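Local coordinates for protein putative dehydrogenase (Pseudomonas fluorescens, PDB 6UUG) that oxidises methanesulfinate as the flavin-dependent monooxygenase component of a two-component system in bacterial sulfur assimilation, at residues G266-R280 against T365-H379. Numbering follows the deposited sequence.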
loop_
_atom_site.group_PDB
_atom_site.type_symbol
_atom_site.label_atom_id
_atom_site.label_comp_id
_atom_site.label_asym_id
_atom_site.label_seq_id
_atom_site.Cartn_x
_atom_site.Cartn_y
_atom_site.Cartn_z
ATOM N N GLY A 266 -2.585 2.709 -22.163
ATOM C CA GLY A 266 -1.849 2.014 -23.209
ATOM C C GLY A 266 -1.049 0.855 -22.651
ATOM O O GLY A 266 -1.007 -0.233 -23.242
ATOM N N ALA A 267 -0.438 1.059 -21.484
ATOM C CA ALA A 267 0.268 -0.023 -20.802
ATOM C C ALA A 267 -0.674 -1.176 -20.494
ATOM O O ALA A 267 -0.346 -2.349 -20.720
ATOM C CB ALA A 267 0.906 0.499 -19.512
ATOM N N PHE A 268 -1.858 -0.853 -19.962
ATOM C CA PHE A 268 -2.853 -1.868 -19.653
ATOM C C PHE A 268 -3.236 -2.657 -20.899
ATOM O O PHE A 268 -3.284 -3.890 -20.872
ATOM C CB PHE A 268 -4.088 -1.196 -19.045
ATOM C CG PHE A 268 -5.289 -2.092 -18.926
ATOM C CD1 PHE A 268 -5.479 -2.876 -17.798
ATOM C CD2 PHE A 268 -6.268 -2.095 -19.919
ATOM C CE1 PHE A 268 -6.611 -3.702 -17.672
ATOM C CE2 PHE A 268 -7.404 -2.903 -19.798
ATOM C CZ PHE A 268 -7.571 -3.708 -18.675
ATOM N N GLU A 269 -3.526 -1.957 -21.998
ATOM C CA GLU A 269 -3.936 -2.672 -23.204
ATOM C C GLU A 269 -2.800 -3.530 -23.751
ATOM O O GLU A 269 -3.034 -4.646 -24.228
ATOM C CB GLU A 269 -4.441 -1.695 -24.259
ATOM C CG GLU A 269 -4.985 -2.392 -25.517
ATOM C CD GLU A 269 -6.037 -3.468 -25.223
ATOM O OE1 GLU A 269 -6.830 -3.330 -24.262
ATOM O OE2 GLU A 269 -6.070 -4.465 -25.971
ATOM N N GLU A 270 -1.564 -3.039 -23.688
ATOM C CA GLU A 270 -0.452 -3.846 -24.186
ATOM C C GLU A 270 -0.263 -5.091 -23.328
ATOM O O GLU A 270 0.015 -6.178 -23.851
ATOM C CB GLU A 270 0.831 -3.010 -24.240
ATOM C CG GLU A 270 2.004 -3.729 -24.918
ATOM C CD GLU A 270 3.160 -2.801 -25.296
ATOM O OE1 GLU A 270 3.256 -1.695 -24.741
ATOM O OE2 GLU A 270 3.977 -3.187 -26.156
ATOM N N ALA A 271 -0.428 -4.956 -22.009
ATOM C CA ALA A 271 -0.327 -6.100 -21.111
ATOM C C ALA A 271 -1.422 -7.120 -21.400
ATOM O O ALA A 271 -1.162 -8.329 -21.444
ATOM C CB ALA A 271 -0.391 -5.630 -19.655
ATOM N N ARG A 272 -2.661 -6.644 -21.571
ATOM C CA ARG A 272 -3.766 -7.508 -21.965
ATOM C C ARG A 272 -3.389 -8.368 -23.160
ATOM O O ARG A 272 -3.563 -9.590 -23.148
ATOM C CB ARG A 272 -4.989 -6.661 -22.340
ATOM C CG ARG A 272 -5.993 -6.389 -21.260
ATOM C CD ARG A 272 -7.286 -5.845 -21.908
ATOM N NE ARG A 272 -8.145 -6.917 -22.405
ATOM C CZ ARG A 272 -8.430 -7.144 -23.686
ATOM N NH1 ARG A 272 -7.941 -6.360 -24.641
ATOM N NH2 ARG A 272 -9.224 -8.158 -24.012
ATOM N N GLN A 273 -2.913 -7.732 -24.227
ATOM C CA GLN A 273 -2.588 -8.489 -25.430
ATOM C C GLN A 273 -1.518 -9.523 -25.131
ATOM O O GLN A 273 -1.606 -10.668 -25.586
ATOM C CB GLN A 273 -2.136 -7.544 -26.551
ATOM C CG GLN A 273 -3.214 -6.593 -27.046
ATOM C CD GLN A 273 -4.407 -7.325 -27.627
ATOM O OE1 GLN A 273 -4.253 -8.369 -28.263
ATOM N NE2 GLN A 273 -5.606 -6.789 -27.402
ATOM N N TYR A 274 -0.520 -9.155 -24.318
ATOM C CA TYR A 274 0.570 -10.081 -24.032
ATOM C C TYR A 274 0.094 -11.237 -23.161
ATOM O O TYR A 274 0.418 -12.398 -23.436
ATOM C CB TYR A 274 1.731 -9.329 -23.376
ATOM C CG TYR A 274 3.028 -10.095 -23.438
ATOM C CD1 TYR A 274 3.325 -11.065 -22.488
ATOM C CD2 TYR A 274 3.946 -9.869 -24.457
ATOM C CE1 TYR A 274 4.504 -11.787 -22.541
ATOM C CE2 TYR A 274 5.140 -10.588 -24.515
ATOM C CZ TYR A 274 5.408 -11.545 -23.551
ATOM O OH TYR A 274 6.576 -12.276 -23.592
ATOM N N THR A 275 -0.696 -10.941 -22.115
ATOM C CA THR A 275 -1.239 -11.981 -21.251
ATOM C C THR A 275 -2.017 -13.015 -22.051
ATOM O O THR A 275 -1.880 -14.225 -21.820
ATOM C CB THR A 275 -2.136 -11.356 -20.173
ATOM O OG1 THR A 275 -1.324 -10.512 -19.336
ATOM C CG2 THR A 275 -2.785 -12.442 -19.305
ATOM N N LEU A 276 -2.831 -12.552 -23.001
ATOM C CA LEU A 276 -3.694 -13.433 -23.774
ATOM C C LEU A 276 -2.970 -14.144 -24.913
ATOM O O LEU A 276 -3.468 -15.166 -25.393
ATOM C CB LEU A 276 -4.869 -12.637 -24.339
ATOM C CG LEU A 276 -5.789 -12.009 -23.289
ATOM C CD1 LEU A 276 -6.847 -11.125 -23.943
ATOM C CD2 LEU A 276 -6.426 -13.108 -22.441
ATOM N N SER A 277 -1.818 -13.638 -25.350
ATOM C CA SER A 277 -1.139 -14.125 -26.549
ATOM C C SER A 277 0.127 -14.916 -26.266
ATOM O O SER A 277 0.408 -15.885 -26.978
ATOM C CB SER A 277 -0.778 -12.951 -27.472
ATOM O OG SER A 277 -1.929 -12.191 -27.820
ATOM N N GLU A 278 0.905 -14.527 -25.253
ATOM C CA GLU A 278 2.271 -15.024 -25.108
ATOM C C GLU A 278 2.576 -15.614 -23.732
ATOM O O GLU A 278 3.443 -16.487 -23.611
ATOM C CB GLU A 278 3.266 -13.894 -25.402
ATOM C CG GLU A 278 3.089 -13.234 -26.762
ATOM C CD GLU A 278 3.559 -14.116 -27.911
ATOM O OE1 GLU A 278 4.404 -15.006 -27.669
ATOM O OE2 GLU A 278 3.077 -13.920 -29.052
ATOM N N THR A 279 1.901 -15.135 -22.687
ATOM C CA THR A 279 2.234 -15.555 -21.330
ATOM C C THR A 279 1.857 -17.019 -21.116
ATOM O O THR A 279 0.779 -17.463 -21.523
ATOM C CB THR A 279 1.523 -14.657 -20.309
ATOM O OG1 THR A 279 1.886 -13.287 -20.546
ATOM C CG2 THR A 279 1.903 -15.030 -18.878
ATOM N N ARG A 280 2.755 -17.772 -20.486
ATOM C CA ARG A 280 2.502 -19.157 -20.122
ATOM C C ARG A 280 2.131 -19.241 -18.647
ATOM O O ARG A 280 2.646 -18.488 -17.812
ATOM C CB ARG A 280 3.728 -20.031 -20.411
ATOM C CG ARG A 280 4.268 -19.884 -21.828
ATOM C CD ARG A 280 5.589 -20.625 -22.000
ATOM N NE ARG A 280 6.147 -20.456 -23.341
ATOM C CZ ARG A 280 7.350 -20.885 -23.712
ATOM N NH1 ARG A 280 8.133 -21.510 -22.843
ATOM N NH2 ARG A 280 7.775 -20.686 -24.953
ATOM N N THR A 365 2.280 -10.294 -17.215
ATOM C CA THR A 365 2.864 -10.582 -18.520
ATOM C C THR A 365 4.013 -11.583 -18.411
ATOM O O THR A 365 4.154 -12.449 -19.277
ATOM C CB THR A 365 3.323 -9.291 -19.218
ATOM O OG1 THR A 365 4.313 -8.614 -18.430
ATOM C CG2 THR A 365 2.148 -8.366 -19.441
ATOM N N GLY A 366 4.832 -11.503 -17.362
ATOM C CA GLY A 366 5.755 -12.582 -17.039
ATOM C C GLY A 366 7.180 -12.343 -17.512
ATOM O O GLY A 366 7.529 -11.307 -18.088
ATOM N N ALA A 367 8.005 -13.374 -17.285
ATOM C CA ALA A 367 9.454 -13.234 -17.399
ATOM C C ALA A 367 9.913 -12.978 -18.831
ATOM O O ALA A 367 10.959 -12.354 -19.038
ATOM C CB ALA A 367 10.147 -14.482 -16.846
ATOM N N ARG A 368 9.170 -13.453 -19.827
ATOM C CA ARG A 368 9.581 -13.227 -21.207
ATOM C C ARG A 368 9.202 -11.841 -21.726
ATOM O O ARG A 368 9.684 -11.440 -22.792
ATOM C CB ARG A 368 8.987 -14.326 -22.101
ATOM C CG ARG A 368 9.676 -15.691 -21.924
ATOM C CD ARG A 368 8.771 -16.871 -22.284
ATOM N NE ARG A 368 8.280 -16.809 -23.660
ATOM C CZ ARG A 368 7.041 -16.462 -24.004
ATOM N NH1 ARG A 368 6.149 -16.148 -23.070
ATOM N NH2 ARG A 368 6.689 -16.437 -25.283
ATOM N N SER A 369 8.380 -11.088 -20.994
ATOM C CA SER A 369 7.898 -9.794 -21.473
ATOM C C SER A 369 8.901 -8.667 -21.267
ATOM O O SER A 369 8.636 -7.536 -21.700
ATOM C CB SER A 369 6.575 -9.429 -20.780
ATOM O OG SER A 369 6.749 -9.203 -19.387
ATOM N N THR A 370 10.029 -8.942 -20.614
ATOM C CA THR A 370 11.095 -7.967 -20.423
ATOM C C THR A 370 12.085 -7.934 -21.585
ATOM O O THR A 370 13.079 -7.206 -21.510
ATOM C CB THR A 370 11.844 -8.252 -19.116
ATOM O OG1 THR A 370 12.332 -9.602 -19.128
ATOM C CG2 THR A 370 10.911 -8.064 -17.926
ATOM N N HIS A 371 11.838 -8.702 -22.646
ATOM C CA HIS A 371 12.680 -8.650 -23.835
ATOM C C HIS A 371 12.840 -7.212 -24.311
ATOM O O HIS A 371 11.864 -6.460 -24.392
ATOM C CB HIS A 371 12.066 -9.514 -24.941
ATOM C CG HIS A 371 13.029 -9.877 -26.032
ATOM N ND1 HIS A 371 13.786 -8.941 -26.702
ATOM C CD2 HIS A 371 13.358 -11.077 -26.567
ATOM C CE1 HIS A 371 14.544 -9.546 -27.600
ATOM N NE2 HIS A 371 14.301 -10.843 -27.539
ATOM N N ALA A 372 14.083 -6.825 -24.614
ATOM C CA ALA A 372 14.349 -5.439 -24.985
ATOM C C ALA A 372 13.694 -5.047 -26.305
ATOM O O ALA A 372 13.470 -3.856 -26.535
ATOM C CB ALA A 372 15.857 -5.183 -25.054
ATOM N N SER A 373 13.369 -6.013 -27.168
ATOM C CA SER A 373 12.679 -5.682 -28.410
ATOM C C SER A 373 11.278 -5.149 -28.161
ATOM O O SER A 373 10.730 -4.451 -29.020
ATOM C CB SER A 373 12.602 -6.909 -29.320
ATOM O OG SER A 373 11.670 -7.853 -28.817
ATOM N N LEU A 374 10.688 -5.469 -27.010
ATOM C CA LEU A 374 9.336 -5.050 -26.676
ATOM C C LEU A 374 9.297 -3.704 -25.968
ATOM O O LEU A 374 8.302 -2.979 -26.111
ATOM C CB LEU A 374 8.665 -6.107 -25.793
ATOM C CG LEU A 374 8.590 -7.530 -26.346
ATOM C CD1 LEU A 374 8.096 -8.491 -25.277
ATOM C CD2 LEU A 374 7.664 -7.554 -27.549
ATOM N N ARG A 375 10.357 -3.360 -25.228
ATOM C CA ARG A 375 10.444 -2.135 -24.414
ATOM C C ARG A 375 9.137 -1.864 -23.666
ATOM O O ARG A 375 8.609 -0.749 -23.644
ATOM C CB ARG A 375 10.846 -0.935 -25.274
ATOM C CG ARG A 375 12.140 -1.177 -26.053
ATOM C CD ARG A 375 12.527 -0.024 -26.949
ATOM N NE ARG A 375 13.052 1.094 -26.180
ATOM C CZ ARG A 375 14.300 1.171 -25.734
ATOM N NH1 ARG A 375 15.159 0.186 -25.978
ATOM N NH2 ARG A 375 14.684 2.232 -25.036
ATOM N N LEU A 376 8.614 -2.916 -23.036
ATOM C CA LEU A 376 7.373 -2.786 -22.281
ATOM C C LEU A 376 7.536 -1.873 -21.068
ATOM O O LEU A 376 6.539 -1.332 -20.573
ATOM C CB LEU A 376 6.886 -4.177 -21.864
ATOM C CG LEU A 376 5.516 -4.351 -21.221
ATOM C CD1 LEU A 376 4.396 -3.787 -22.095
ATOM C CD2 LEU A 376 5.298 -5.829 -20.941
ATOM N N ASP A 377 8.775 -1.659 -20.610
ATOM C CA ASP A 377 9.065 -0.724 -19.529
ATOM C C ASP A 377 8.971 0.732 -19.950
ATOM O O ASP A 377 9.081 1.606 -19.084
ATOM C CB ASP A 377 10.476 -0.979 -18.973
ATOM C CG ASP A 377 11.568 -0.702 -20.000
ATOM O OD1 ASP A 377 11.385 -1.103 -21.168
ATOM O OD2 ASP A 377 12.607 -0.071 -19.659
ATOM N N ARG A 378 8.796 1.024 -21.246
ATOM C CA ARG A 378 8.768 2.423 -21.676
ATOM C C ARG A 378 7.605 3.186 -21.040
ATOM O O ARG A 378 7.750 4.370 -20.711
ATOM C CB ARG A 378 8.718 2.513 -23.211
ATOM C CG ARG A 378 7.375 2.169 -23.872
ATOM C CD ARG A 378 7.518 2.015 -25.394
ATOM N NE ARG A 378 6.226 1.758 -26.035
ATOM C CZ ARG A 378 5.609 0.581 -26.002
ATOM N NH1 ARG A 378 6.167 -0.451 -25.372
ATOM N NH2 ARG A 378 4.432 0.423 -26.598
ATOM N N HIS A 379 6.464 2.526 -20.827
ATOM C CA HIS A 379 5.352 3.197 -20.158
ATOM C C HIS A 379 5.753 3.620 -18.753
ATOM O O HIS A 379 5.570 4.776 -18.370
ATOM C CB HIS A 379 4.125 2.288 -20.095
ATOM C CG HIS A 379 3.734 1.700 -21.418
ATOM N ND1 HIS A 379 3.217 2.459 -22.446
ATOM C CD2 HIS A 379 3.762 0.422 -21.867
ATOM C CE1 HIS A 379 2.955 1.674 -23.478
ATOM N NE2 HIS A 379 3.280 0.434 -23.154
HETATM O O HOH W 1 6.158 -3.463 -27.178
HETATM O O HOH W 2 5.553 -16.683 -20.242
#
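Two arginines lie nearly flat on each other where 266-280 meets 365-379: the guanidinium of Arg280 stacks on that of Arg368, centres 4.4 Å apart and planes at 21°. The like charges are probably eased by acceptors around Arg368, whose NH1 donates to Glu278 O (2.8 Å) from above the carbonyl plane, while the Glu278 carboxylate makes a long salt bridge to NH2 of the same arginine. A water joins Arg368 NH1 to Arg280 N. Tyr274, with CG anti to the backbone N (chi1 -162°), extends from the helix to lay its ring against Thr365 and Ser369; Ser369 CB packs over one ring face in a CH-pi contact and Glu278 CB over the other. Beside it, Thr279 OG1 donates to Thr365 O (2.7 Å), tying the chain just past helix 247-277 to the end of helix 362-365. Towards the other end, the extended Glu270 side chain carries OE1 to His379 NE2 (2.7 Å), which donates almost straight, at 173°, in the plane of its ring. Arg378 adds a salt bridge with weak hydrogen bonds to the same oxygen, and Ala267 CB sits over the imidazole face. A leucine in place of His379 would probably cost Glu270 OE1 its straight donor, leaving it to lean on the weak bonds from Arg378. Acidic and carbonyl oxygens of 266-280 thus pair with basic side chains of 365-379, probably fixing the two by polar bonds at both ends in this acyl-CoA dehydrogenase-like C-terminal domain.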